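Local coordinates for protein superoxide dismutase [Cu-Zn] (PDB 7B4P) that probably catalyses the dismutation of superoxide to oxygen and hydrogen peroxide, as a copper- and zinc-binding enzyme of the Cu-Zn superoxide dismutase family, at residues A[51-56]-A[122-127]. Sequence-based numbering, arbitrary orientation.
Sequences HIHECG and SMIVHK. With CU (copper (II) ion), chain E.
Ile124 lays CG1 over one face of the His53 ring, a CH-pi contact 3.6 Å from the ring centroid. Its CG2 sits above one face of the His126 ring, near the rim. The His53 and His126 rings meet rim to rim, planes at 36°, and NE2 of His126 lies at the edge of the His51 ring, planes at 61°. These edges converge on the copper ion, bound by His51 ND1 at 2.2 Å and by NE2 of both His53 and His126. His51 NE2 is hydrogen-bonded to Asp130 OD2, His53 ND1 to Gly67 O and His126 ND1 to Gly141 O, which should fix the ring rotations. Antiparallel hydrogen-bonded pairs join His51 to Ile124 and His53 to Ser122. On the other sheet face, Ile52 CG1 packs on Met123 SD at 3.5 Å. Ser122 turns OG between its own N and carbonyl carbon (chi1 56°), where it donates to Cys55 O at 2.6 Å. With an alanine here that bond is gone, and Cys55 O would probably lack this donor, the turn being held less firmly. Gly56 makes backbone hydrogen bonds to the second subunit. The contact joins strands 46-53 and 122-126, flanked by strands 89-95 and 143-151, in the Greek-key beta-barrel of this family.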
loop_
_atom_site.group_PDB
_atom_site.type_symbol
_atom_site.label_atom_id
_atom_site.label_comp_id
_atom_site.label_asym_id
_atom_site.label_seq_id
_atom_site.Cartn_x
_atom_site.Cartn_y
_atom_site.Cartn_z
ATOM N N HIS A 51 -6.297 -10.864 8.108
ATOM C CA HIS A 51 -7.518 -10.182 7.597
ATOM C C HIS A 51 -7.158 -9.027 6.657
ATOM O O HIS A 51 -6.048 -8.474 6.786
ATOM C CB HIS A 51 -8.370 -9.648 8.756
ATOM C CG HIS A 51 -8.635 -10.634 9.844
ATOM N ND1 HIS A 51 -8.288 -10.389 11.158
ATOM C CD2 HIS A 51 -9.214 -11.851 9.825
ATOM C CE1 HIS A 51 -8.640 -11.416 11.902
ATOM N NE2 HIS A 51 -9.210 -12.327 11.107
ATOM N N ILE A 52 -8.089 -8.679 5.763
ATOM C CA ILE A 52 -8.108 -7.395 5.001
ATOM C C ILE A 52 -8.983 -6.407 5.785
ATOM O O ILE A 52 -10.146 -6.751 6.067
ATOM C CB ILE A 52 -8.618 -7.608 3.560
ATOM C CG1 ILE A 52 -7.716 -8.561 2.770
ATOM C CG2 ILE A 52 -8.793 -6.275 2.846
ATOM C CD1 ILE A 52 -8.343 -9.100 1.503
ATOM N N HIS A 53 -8.437 -5.239 6.136
ATOM C CA HIS A 53 -9.124 -4.173 6.915
ATOM C C HIS A 53 -9.540 -3.037 5.971
ATOM O O HIS A 53 -8.895 -2.879 4.923
ATOM C CB HIS A 53 -8.233 -3.712 8.077
ATOM C CG HIS A 53 -8.141 -4.702 9.189
ATOM N ND1 HIS A 53 -8.469 -4.382 10.491
ATOM C CD2 HIS A 53 -7.776 -6.004 9.198
ATOM C CE1 HIS A 53 -8.299 -5.438 11.257
ATOM N NE2 HIS A 53 -7.875 -6.448 10.489
ATOM N N GLU A 54 -10.584 -2.286 6.338
ATOM C CA GLU A 54 -11.326 -1.368 5.426
ATOM C C GLU A 54 -10.435 -0.195 4.988
ATOM O O GLU A 54 -10.512 0.172 3.800
ATOM C CB GLU A 54 -12.628 -0.882 6.073
ATOM C CG GLU A 54 -12.433 0.003 7.295
ATOM C CD GLU A 54 -13.697 0.224 8.107
ATOM O OE1 GLU A 54 -14.768 0.382 7.488
ATOM O OE2 GLU A 54 -13.607 0.233 9.356
ATOM N N CYS A 55 -9.633 0.373 5.894
ATOM C CA CYS A 55 -8.755 1.546 5.619
ATOM C C CYS A 55 -7.332 1.069 5.300
ATOM O O CYS A 55 -6.802 0.230 6.058
ATOM C CB CYS A 55 -8.755 2.531 6.785
ATOM S SG CYS A 55 -10.259 3.541 6.874
ATOM N N GLY A 56 -6.750 1.583 4.212
ATOM C CA GLY A 56 -5.362 1.314 3.784
ATOM C C GLY A 56 -4.388 2.298 4.412
ATOM O O GLY A 56 -3.655 2.975 3.659
ATOM N N SER A 122 -6.026 -2.606 3.513
ATOM C CA SER A 122 -4.855 -3.007 4.336
ATOM C C SER A 122 -4.934 -4.497 4.683
ATOM O O SER A 122 -6.052 -5.004 4.869
ATOM C CB SER A 122 -4.752 -2.167 5.583
ATOM O OG SER A 122 -5.949 -2.231 6.342
ATOM N N MET A 123 -3.775 -5.158 4.740
ATOM C CA MET A 123 -3.577 -6.483 5.386
ATOM C C MET A 123 -3.132 -6.234 6.830
ATOM O O MET A 123 -2.260 -5.370 7.029
ATOM C CB MET A 123 -2.504 -7.309 4.666
ATOM C CG MET A 123 -2.938 -7.872 3.317
ATOM S SD MET A 123 -4.287 -9.084 3.426
ATOM C CE MET A 123 -3.719 -10.116 4.777
ATOM N N ILE A 124 -3.721 -6.952 7.788
ATOM C CA ILE A 124 -3.351 -6.904 9.235
ATOM C C ILE A 124 -3.090 -8.333 9.722
ATOM O O ILE A 124 -3.962 -9.200 9.514
ATOM C CB ILE A 124 -4.449 -6.209 10.068
ATOM C CG1 ILE A 124 -4.550 -4.715 9.751
ATOM C CG2 ILE A 124 -4.246 -6.451 11.558
ATOM C CD1 ILE A 124 -3.378 -3.894 10.243
ATOM N N VAL A 125 -1.927 -8.558 10.337
ATOM C CA VAL A 125 -1.592 -9.809 11.076
ATOM C C VAL A 125 -1.748 -9.509 12.569
ATOM O O VAL A 125 -1.232 -8.465 13.020
ATOM C CB VAL A 125 -0.178 -10.313 10.732
ATOM C CG1 VAL A 125 0.087 -11.680 11.341
ATOM C CG2 VAL A 125 0.054 -10.348 9.229
ATOM N N HIS A 126 -2.458 -10.380 13.293
ATOM C CA HIS A 126 -2.790 -10.213 14.733
ATOM C C HIS A 126 -1.812 -11.023 15.590
ATOM O O HIS A 126 -1.163 -11.936 15.046
ATOM C CB HIS A 126 -4.251 -10.603 14.991
ATOM C CG HIS A 126 -5.233 -9.680 14.356
ATOM N ND1 HIS A 126 -5.760 -8.591 15.022
ATOM C CD2 HIS A 126 -5.778 -9.669 13.120
ATOM C CE1 HIS A 126 -6.593 -7.952 14.225
ATOM N NE2 HIS A 126 -6.625 -8.595 13.052
ATOM N N LYS A 127 -1.719 -10.687 16.878
ATOM C CA LYS A 127 -0.826 -11.353 17.864
ATOM C C LYS A 127 -1.353 -12.761 18.161
ATOM O O LYS A 127 -0.536 -13.700 18.190
ATOM C CB LYS A 127 -0.747 -10.524 19.149
ATOM C CG LYS A 127 0.184 -11.071 20.221
ATOM C CD LYS A 127 0.333 -10.143 21.406
ATOM C CE LYS A 127 1.539 -10.465 22.261
ATOM N NZ LYS A 127 1.783 -9.412 23.273
HETATM CU CU CU E . -7.868 -8.275 11.443
#